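Local coordinates for EDTA monooxygenase (EDTA-degrading bacterium BNC1, PDB 5DQP), which probably works as an FMN-dependent monooxygenase in EDTA breakdown, with a partner flavin reductase, at residues 316-321 against 338-342; 235-241 against 371-377; 166-170 against 201-205. One frame throughout, in Å; residues are numbered along the deposited sequence.

Interaction 1: 316-321 against 338-342; sequences LQEKDF and VDVAL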
loop_
_atom_site.group_PDB
_atom_site.type_symbol
_atom_site.label_atom_id
_atom_site.label_comp_id
_atom_site.label_asym_id
_atom_site.label_seq_id
_atom_site.Cartn_x
_atom_site.Cartn_y
_atom_site.Cartn_z
ATOM N N LEU A 316 21.650 28.459 33.171
ATOM C CA LEU A 316 20.365 28.938 33.659
ATOM C C LEU A 316 20.024 28.329 35.013
ATOM O O LEU A 316 20.344 27.171 35.305
ATOM C CB LEU A 316 19.275 28.591 32.656
ATOM C CG LEU A 316 19.358 29.352 31.346
ATOM C CD1 LEU A 316 18.559 28.627 30.244
ATOM C CD2 LEU A 316 18.819 30.749 31.563
ATOM N N GLN A 317 19.349 29.125 35.833
ATOM C CA GLN A 317 18.877 28.708 37.140
ATOM C C GLN A 317 17.368 28.845 37.194
ATOM O O GLN A 317 16.764 29.626 36.449
ATOM C CB GLN A 317 19.502 29.539 38.274
ATOM C CG GLN A 317 21.023 29.436 38.368
ATOM C CD GLN A 317 21.521 29.896 39.715
ATOM O OE1 GLN A 317 21.766 31.082 39.917
ATOM N NE2 GLN A 317 21.651 28.960 40.658
ATOM N N GLU A 318 16.777 28.090 38.117
ATOM C CA GLU A 318 15.333 28.129 38.325
ATOM C C GLU A 318 14.825 29.562 38.443
ATOM O O GLU A 318 13.839 29.941 37.799
ATOM C CB GLU A 318 14.974 27.325 39.578
ATOM C CG GLU A 318 13.710 27.812 40.265
ATOM C CD GLU A 318 12.467 27.648 39.395
ATOM O OE1 GLU A 318 12.320 26.569 38.761
ATOM O OE2 GLU A 318 11.643 28.599 39.345
ATOM N N LYS A 319 15.497 30.376 39.256
ATOM C CA LYS A 319 15.078 31.760 39.470
ATOM C C LYS A 319 15.144 32.609 38.203
ATOM O O LYS A 319 14.604 33.715 38.191
ATOM C CB LYS A 319 15.947 32.414 40.556
ATOM C CG LYS A 319 15.979 31.646 41.878
ATOM C CD LYS A 319 16.974 32.258 42.866
ATOM C CE LYS A 319 16.970 31.515 44.202
ATOM N NZ LYS A 319 17.753 32.238 45.252
ATOM N N ASP A 320 15.833 32.157 37.156
ATOM C CA ASP A 320 15.949 32.980 35.959
ATOM C C ASP A 320 14.681 32.969 35.121
ATOM O O ASP A 320 14.468 33.894 34.336
ATOM C CB ASP A 320 17.100 32.510 35.070
ATOM C CG ASP A 320 18.460 32.605 35.743
ATOM O OD1 ASP A 320 18.695 33.532 36.545
ATOM O OD2 ASP A 320 19.307 31.739 35.435
ATOM N N PHE A 321 13.846 31.941 35.258
ATOM C CA PHE A 321 12.675 31.769 34.405
ATOM C C PHE A 321 11.460 32.467 34.994
ATOM O O PHE A 321 11.216 32.395 36.201
ATOM C CB PHE A 321 12.356 30.291 34.228
ATOM C CG PHE A 321 13.459 29.500 33.588
ATOM C CD1 PHE A 321 13.608 29.490 32.213
ATOM C CD2 PHE A 321 14.337 28.756 34.363
ATOM C CE1 PHE A 321 14.621 28.761 31.614
ATOM C CE2 PHE A 321 15.353 28.018 33.766
ATOM C CZ PHE A 321 15.484 28.018 32.386
ATOM N N VAL A 338 12.053 24.237 30.560
ATOM C CA VAL A 338 12.694 24.545 31.835
ATOM C C VAL A 338 13.336 23.293 32.417
ATOM O O VAL A 338 14.494 23.318 32.858
ATOM C CB VAL A 338 11.697 25.184 32.817
ATOM C CG1 VAL A 338 12.326 25.255 34.174
ATOM C CG2 VAL A 338 11.349 26.571 32.338
ATOM N N ASP A 339 12.607 22.177 32.389
ATOM C CA ASP A 339 13.131 20.914 32.911
ATOM C C ASP A 339 14.389 20.482 32.155
ATOM O O ASP A 339 15.370 20.047 32.765
ATOM C CB ASP A 339 12.043 19.841 32.821
ATOM C CG ASP A 339 12.386 18.582 33.603
ATOM O OD1 ASP A 339 13.341 18.624 34.419
ATOM O OD2 ASP A 339 11.685 17.552 33.418
ATOM N N VAL A 340 14.380 20.606 30.830
ATOM C CA VAL A 340 15.568 20.292 30.034
ATOM C C VAL A 340 16.739 21.169 30.452
ATOM O O VAL A 340 17.850 20.681 30.679
ATOM C CB VAL A 340 15.277 20.443 28.534
ATOM C CG1 VAL A 340 16.581 20.296 27.747
ATOM C CG2 VAL A 340 14.292 19.383 28.079
ATOM N N ALA A 341 16.511 22.483 30.551
ATOM C CA ALA A 341 17.625 23.376 30.846
ATOM C C ALA A 341 18.230 23.074 32.212
ATOM O O ALA A 341 19.455 23.097 32.375
ATOM C CB ALA A 341 17.173 24.837 30.773
ATOM N N LEU A 342 17.388 22.792 33.210
ATOM C CA LEU A 342 17.912 22.525 34.544
ATOM C C LEU A 342 18.548 21.146 34.627
ATOM O O LEU A 342 19.643 21.004 35.187
ATOM C CB LEU A 342 16.809 22.666 35.588
ATOM C CG LEU A 342 16.279 24.091 35.715
ATOM C CD1 LEU A 342 15.139 24.096 36.696
ATOM C CD2 LEU A 342 17.384 25.090 36.133
HETATM O O HOH W 1 20.777 24.773 34.349
#
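Phe321 and Val338 meet from opposite directions. Methyl CG2 of Val338 sits over one face of the Phe321 ring, 3.9 Å from its centroid. The line to it is 18° off the ring normal, a CH-pi contact displaced toward CD1 and CG. The second methyl, CG1, lies 4.0 Å from Phe321 CD2. Both branches of the valine therefore serve the ring. Ala341, one turn further along the helix, brings its CB to 3.9 Å from Phe321 CZ. The same methyl touches Leu316 CD1 and so links the two apolar side chains. At the ring edge comes Leu342 CD2. This methyl also reaches back to the backbone, 3.6 Å from Glu318 N. Phe321 can reach across because its CG stands anti to the carbonyl carbon (chi1 -60°), which points the ring at the helix. With the Phe321 ring cut back to an alanine here, Val338 CG2 and Ala341 CB are likely to lose their aromatic partner, opening a gap between loop and helix.

The polar link between the segments is a water. It donates to Leu316 O at 2.6 Å and to Ala341 O. The loop holds its own shape behind this layer. Asp320 OD2 takes the backbone N of Gln317 at 2.6 Å, from above the carboxylate plane. In return Asp320 N bonds to Gln317 O, closing the short 3-10 turn 318-320 that places Phe321. Ile305 packs on both Leu316 and Phe321, and Leu351 of helix 348-354 packs on Ala341. The contact is loop-on-helix packing within the mostly helical segment between strands 262-271 and 358-360, a long excursion from the TIM-barrel core of this luciferase-like family.

Interaction 2: 235-241 against 371-377; sequences GSKPAGR and DWWQDEA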
loop_
_atom_site.group_PDB
_atom_site.type_symbol
_atom_site.label_atom_id
_atom_site.label_comp_id
_atom_site.label_asym_id
_atom_site.label_seq_id
_atom_site.Cartn_x
_atom_site.Cartn_y
_atom_site.Cartn_z
ATOM N N GLY A 235 12.199 15.231 25.617
ATOM C CA GLY A 235 12.203 16.383 26.501
ATOM C C GLY A 235 13.244 16.126 27.560
ATOM O O GLY A 235 14.374 15.724 27.241
ATOM N N SER A 236 12.881 16.297 28.825
ATOM C CA SER A 236 13.865 16.076 29.869
ATOM C C SER A 236 13.984 14.587 30.152
ATOM O O SER A 236 13.036 13.831 29.968
ATOM C CB SER A 236 13.487 16.820 31.147
ATOM O OG SER A 236 12.476 16.114 31.859
ATOM N N LYS A 237 15.179 14.169 30.564
ATOM C CA LYS A 237 15.370 12.785 30.979
ATOM C C LYS A 237 14.462 12.394 32.141
ATOM O O LYS A 237 13.902 11.285 32.097
ATOM C CB LYS A 237 16.841 12.554 31.335
ATOM C CG LYS A 237 17.204 11.102 31.611
ATOM C CD LYS A 237 18.674 10.889 31.352
ATOM C CE LYS A 237 19.374 10.179 32.496
ATOM N NZ LYS A 237 19.865 11.182 33.458
ATOM N N PRO A 238 14.288 13.208 33.198
ATOM C CA PRO A 238 13.317 12.831 34.248
ATOM C C PRO A 238 11.898 12.685 33.735
ATOM O O PRO A 238 11.217 11.711 34.066
ATOM C CB PRO A 238 13.433 13.982 35.260
ATOM C CG PRO A 238 14.842 14.460 35.088
ATOM C CD PRO A 238 15.085 14.391 33.593
ATOM N N ALA A 239 11.419 13.630 32.932
ATOM C CA ALA A 239 10.117 13.434 32.319
ATOM C C ALA A 239 10.129 12.235 31.369
ATOM O O ALA A 239 9.082 11.634 31.129
ATOM C CB ALA A 239 9.685 14.709 31.599
ATOM N N GLY A 240 11.291 11.855 30.842
ATOM C CA GLY A 240 11.360 10.631 30.058
ATOM C C GLY A 240 11.104 9.398 30.904
ATOM O O GLY A 240 10.343 8.510 30.516
ATOM N N ARG A 241 11.766 9.318 32.064
ATOM C CA ARG A 241 11.577 8.186 32.966
ATOM C C ARG A 241 10.148 8.120 33.478
ATOM O O ARG A 241 9.556 7.036 33.553
ATOM C CB ARG A 241 12.561 8.282 34.129
ATOM C CG ARG A 241 13.968 7.815 33.784
ATOM C CD ARG A 241 15.004 8.360 34.759
ATOM N NE ARG A 241 14.519 8.338 36.136
ATOM C CZ ARG A 241 14.752 7.349 36.993
ATOM N NH1 ARG A 241 15.473 6.299 36.615
ATOM N NH2 ARG A 241 14.266 7.412 38.227
ATOM N N ASP A 371 22.824 6.828 27.912
ATOM C CA ASP A 371 22.428 7.425 29.177
ATOM C C ASP A 371 20.924 7.313 29.381
ATOM O O ASP A 371 20.457 6.862 30.436
ATOM C CB ASP A 371 22.865 8.893 29.232
ATOM C CG ASP A 371 22.614 9.509 30.617
ATOM O OD1 ASP A 371 22.877 8.806 31.618
ATOM O OD2 ASP A 371 22.125 10.655 30.718
ATOM N N TRP A 372 20.142 7.702 28.369
ATOM C CA TRP A 372 18.690 7.595 28.491
ATOM C C TRP A 372 18.258 6.147 28.625
ATOM O O TRP A 372 17.439 5.802 29.491
ATOM C CB TRP A 372 17.997 8.225 27.287
ATOM C CG TRP A 372 17.789 9.710 27.404
ATOM C CD1 TRP A 372 18.749 10.658 27.596
ATOM C CD2 TRP A 372 16.547 10.413 27.277
ATOM N NE1 TRP A 372 18.184 11.913 27.595
ATOM C CE2 TRP A 372 16.833 11.791 27.408
ATOM C CE3 TRP A 372 15.225 10.013 27.079
ATOM C CZ2 TRP A 372 15.843 12.769 27.336
ATOM C CZ3 TRP A 372 14.237 10.981 27.009
ATOM C CH2 TRP A 372 14.552 12.350 27.135
ATOM N N TRP A 373 18.799 5.285 27.754
ATOM C CA TRP A 373 18.326 3.908 27.659
ATOM C C TRP A 373 18.521 3.155 28.966
ATOM O O TRP A 373 17.614 2.445 29.424
ATOM C CB TRP A 373 19.040 3.183 26.512
ATOM C CG TRP A 373 18.845 1.679 26.543
ATOM C CD1 TRP A 373 17.743 0.976 26.137
ATOM C CD2 TRP A 373 19.788 0.711 26.990
ATOM N NE1 TRP A 373 17.940 -0.368 26.316
ATOM C CE2 TRP A 373 19.192 -0.559 26.836
ATOM C CE3 TRP A 373 21.089 0.792 27.511
ATOM C CZ2 TRP A 373 19.837 -1.732 27.199
ATOM C CZ3 TRP A 373 21.724 -0.369 27.869
ATOM C CH2 TRP A 373 21.111 -1.618 27.690
ATOM N N GLN A 374 19.695 3.310 29.589
ATOM C CA GLN A 374 20.004 2.545 30.793
ATOM C C GLN A 374 19.267 3.062 32.020
ATOM O O GLN A 374 18.960 2.288 32.931
ATOM C CB GLN A 374 21.508 2.565 31.059
ATOM C CG GLN A 374 21.968 1.366 31.842
ATOM C CD GLN A 374 23.457 1.310 31.905
ATOM O OE1 GLN A 374 24.089 2.204 32.463
ATOM N NE2 GLN A 374 24.043 0.268 31.320
ATOM N N ASP A 375 19.008 4.352 32.080
ATOM C CA ASP A 375 18.216 4.917 33.151
ATOM C C ASP A 375 16.719 4.776 32.886
ATOM O O ASP A 375 15.908 5.383 33.594
ATOM C CB ASP A 375 18.613 6.384 33.358
ATOM C CG ASP A 375 20.016 6.529 33.963
ATOM O OD1 ASP A 375 20.517 5.534 34.537
ATOM O OD2 ASP A 375 20.620 7.619 33.876
ATOM N N GLU A 376 16.352 4.030 31.843
ATOM C CA GLU A 376 14.962 3.703 31.566
ATOM C C GLU A 376 14.131 4.937 31.261
ATOM O O GLU A 376 12.941 4.995 31.596
ATOM C CB GLU A 376 14.351 2.933 32.730
ATOM C CG GLU A 376 15.265 1.834 33.262
ATOM C CD GLU A 376 14.865 0.436 32.812
ATOM O OE1 GLU A 376 15.761 -0.436 32.734
ATOM O OE2 GLU A 376 13.662 0.200 32.548
ATOM N N ALA A 377 14.749 5.954 30.667
ATOM C CA ALA A 377 13.984 7.028 30.058
ATOM C C ALA A 377 13.586 6.692 28.632
ATOM O O ALA A 377 12.937 7.512 27.971
ATOM C CB ALA A 377 14.775 8.335 30.083
HETATM O O HOH W 2 10.448 8.530 27.428
HETATM O O HOH W 3 11.273 4.666 33.739
#
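Lys237 lies along Trp372 where the start of helix 237-253 meets the end of helix 362-374, two helices attached to the strands of the TIM barrel. A Schellman motif closes the second helix. Its C-prime residue, Glu376, has positive phi, and Ala377 N bonds back to Trp372 O.

The apolar part centres on the indole. Lys237 CA stands over one face of Trp372, 4.0 Å from the centroid of the six-membered ring. The lysine and indole side chains run past each other in opposite directions. Ala377 CB fills in beside Lys237 CG. Gly240 also sits close to the ring: a beta carbon there would fall 2.8 Å from Trp372 CZ3.

The charged part is a network of Lys237 with two acids one helical turn apart. CG of Lys237 is anti to the backbone N (chi1 -172°), and bends at chi3 and chi4 bring CE between the two carboxylates. CE is 3.2 Å from Asp375 OD2, and NZ stays somewhat further from each acid. NZ forms a salt bridge to Asp371 OD2 at 3.6 Å and a long one to Asp375 OD2. The lysine would probably offset the charge gathered at this helix end. Glu376 turns elsewhere, to a salt bridge with Arg248.

The hydrogen bonds use backbone carbonyls. Two waters link the segments, one donating to Gly240 O and Ala377 O, the other to Arg241 O and Glu376 O. Arg241 NH1 donates to Asp375 O at 3.2 Å, with an N-H...O angle of 152° and the oxygen 18° out of the guanidinium plane.

Interaction 3: 166-170 against 201-205; sequences FPWDE and PLPPY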
loop_
_atom_site.group_PDB
_atom_site.type_symbol
_atom_site.label_atom_id
_atom_site.label_comp_id
_atom_site.label_asym_id
_atom_site.label_seq_id
_atom_site.Cartn_x
_atom_site.Cartn_y
_atom_site.Cartn_z
ATOM N N PHE A 166 -5.613 -19.709 9.559
ATOM C CA PHE A 166 -5.305 -20.740 8.575
ATOM C C PHE A 166 -4.349 -21.769 9.187
ATOM O O PHE A 166 -3.474 -21.411 9.973
ATOM C CB PHE A 166 -4.679 -20.081 7.335
ATOM C CG PHE A 166 -4.247 -21.037 6.253
ATOM C CD1 PHE A 166 -5.156 -21.504 5.319
ATOM C CD2 PHE A 166 -2.936 -21.478 6.191
ATOM C CE1 PHE A 166 -4.764 -22.397 4.337
ATOM C CE2 PHE A 166 -2.536 -22.367 5.211
ATOM C CZ PHE A 166 -3.459 -22.825 4.272
ATOM N N PRO A 167 -4.519 -23.176 8.840
ATOM C CA PRO A 167 -3.684 -24.234 9.483
ATOM C C PRO A 167 -2.301 -24.434 8.860
ATOM O O PRO A 167 -2.033 -25.331 8.063
ATOM C CB PRO A 167 -4.564 -25.478 9.349
ATOM C CG PRO A 167 -5.438 -25.232 8.162
ATOM C CD PRO A 167 -5.538 -23.735 7.939
ATOM N N TRP A 168 -1.374 -23.554 9.250
ATOM C CA TRP A 168 -0.030 -23.541 8.672
ATOM C C TRP A 168 0.665 -24.895 8.749
ATOM O O TRP A 168 1.470 -25.224 7.873
ATOM C CB TRP A 168 0.836 -22.483 9.380
ATOM C CG TRP A 168 0.246 -21.141 9.288
ATOM C CD1 TRP A 168 -0.416 -20.465 10.271
ATOM C CD2 TRP A 168 0.176 -20.324 8.117
ATOM N NE1 TRP A 168 -0.856 -19.261 9.794
ATOM C CE2 TRP A 168 -0.512 -19.150 8.472
ATOM C CE3 TRP A 168 0.639 -20.466 6.801
ATOM C CZ2 TRP A 168 -0.733 -18.117 7.566
ATOM C CZ3 TRP A 168 0.413 -19.447 5.906
ATOM C CH2 TRP A 168 -0.270 -18.293 6.290
ATOM N N ASP A 169 0.392 -25.687 9.787
ATOM C CA ASP A 169 0.994 -27.017 9.917
ATOM C C ASP A 169 0.222 -28.113 9.172
ATOM O O ASP A 169 0.662 -29.266 9.169
ATOM C CB ASP A 169 1.102 -27.393 11.402
ATOM N N GLU A 170 -0.919 -27.798 8.604
ATOM C CA GLU A 170 -1.677 -28.756 7.846
ATOM C C GLU A 170 -2.110 -28.193 6.517
ATOM O O GLU A 170 -3.249 -28.193 6.174
ATOM C CB GLU A 170 -2.874 -29.248 8.633
ATOM C CG GLU A 170 -2.626 -29.523 10.094
ATOM C CD GLU A 170 -3.817 -30.124 10.789
ATOM O OE1 GLU A 170 -3.952 -31.355 10.768
ATOM O OE2 GLU A 170 -4.619 -29.372 11.359
ATOM N N PRO A 201 -5.008 -14.342 6.344
ATOM C CA PRO A 201 -4.981 -15.154 7.565
ATOM C C PRO A 201 -3.974 -14.653 8.592
ATOM O O PRO A 201 -2.934 -14.082 8.259
ATOM C CB PRO A 201 -4.579 -16.536 7.042
ATOM C CG PRO A 201 -3.616 -16.169 5.928
ATOM C CD PRO A 201 -4.189 -14.934 5.268
ATOM N N LEU A 202 -4.298 -14.899 9.860
ATOM C CA LEU A 202 -3.380 -14.604 10.947
ATOM C C LEU A 202 -2.126 -15.450 10.777
ATOM O O LEU A 202 -2.229 -16.664 10.569
ATOM C CB LEU A 202 -4.020 -14.906 12.300
ATOM C CG LEU A 202 -3.289 -14.487 13.581
ATOM C CD1 LEU A 202 -3.147 -12.960 13.645
ATOM C CD2 LEU A 202 -4.064 -14.972 14.769
ATOM N N PRO A 203 -0.944 -14.863 10.836
ATOM C CA PRO A 203 0.278 -15.656 10.752
ATOM C C PRO A 203 0.514 -16.386 12.058
ATOM O O PRO A 203 -0.040 -15.998 13.093
ATOM C CB PRO A 203 1.369 -14.600 10.497
ATOM C CG PRO A 203 0.597 -13.326 10.095
ATOM C CD PRO A 203 -0.668 -13.418 10.886
ATOM N N PRO A 204 1.356 -17.424 12.055
ATOM C CA PRO A 204 1.629 -18.148 13.301
ATOM C C PRO A 204 2.425 -17.342 14.308
ATOM O O PRO A 204 2.408 -17.667 15.500
ATOM C CB PRO A 204 2.416 -19.379 12.822
ATOM C CG PRO A 204 3.057 -18.934 11.559
ATOM C CD PRO A 204 2.061 -18.015 10.902
ATOM N N TYR A 205 3.101 -16.286 13.894
ATOM C CA TYR A 205 3.835 -15.459 14.841
ATOM C C TYR A 205 3.046 -14.216 15.288
ATOM O O TYR A 205 3.595 -13.361 15.989
ATOM C CB TYR A 205 5.184 -15.069 14.230
ATOM C CG TYR A 205 5.014 -14.599 12.806
ATOM C CD1 TYR A 205 4.563 -13.312 12.540
ATOM C CD2 TYR A 205 5.280 -15.438 11.730
ATOM C CE1 TYR A 205 4.364 -12.883 11.259
ATOM C CE2 TYR A 205 5.099 -15.000 10.422
ATOM C CZ TYR A 205 4.647 -13.722 10.196
ATOM O OH TYR A 205 4.462 -13.269 8.910
HETATM O O HOH W 4 -3.506 -19.056 11.921
#
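Phe166 and Trp168 lie nearest Pro201 and Pro204 along the backbone, with CA-CA separations of 5.7 Å and 7.3 Å, and neither segment forms a helix or strand. Trp168 carries most of the contact. Its NE1 donates to Leu202 O at 3.0 Å with an N-H...O angle of 153°. The oxygen lies in the indole plane, and the donor lies in the carbonyl plane, which sets the rotation of the ring. Pro204 then closes one face: its CD is 3.5 Å from the centroid of the five-membered ring, a CH-pi contact. Phe166 CD2 sits over the opposite face. The indole is thus held between a proline and a phenylalanine. Beside the N-H, on the six-membered ring, Trp168 CZ2 meets CG of Pro201 at 3.8 Å.

An inverse gamma turn centred on Pro167 brings the two aromatic residues close together, although its bond from Trp168 N to Phe166 O is weak. The turn belongs to the long excursion between helix 143-161 and barrel strand 210-213, and this part of it takes part in the dimer interface. Phe33 of the second subunit meets Phe166 edge-to-face and also packs on Trp168 and Pro201. Arg29 of that subunit bonds to Glu170 O.

Phe166 joins the other segment through its stem, where CB touches Pro201 CB at 3.6 Å. Its CG is anti to the backbone N (chi1 177°), and the ring leads away from that segment. A water adds to the polar link, donating to Phe166 O, and to Leu202 O at 3.0 Å. Leu202 O therefore accepts from both the indole and this water.

Interactions 1 and 2 are neighbours, with centres about 18 Å apart. The first is nested in the loop that the second closes. They touch directly: Val340, on the helix used by interaction 1, packs on Gly235 and Ser236 of interaction 2. Interaction 2 lies nearest the chain centre and joins two barrel helices with charges, waters and an indole. Interaction 1 is further out and mostly aliphatic and aromatic, with one bridging water. Interaction 3 lies about 56 Å from interaction 1 and about 39 Å from interaction 2, centre to centre. It joins two loops by prolines and an indole N-H, beside the second subunit. All three are partly buried.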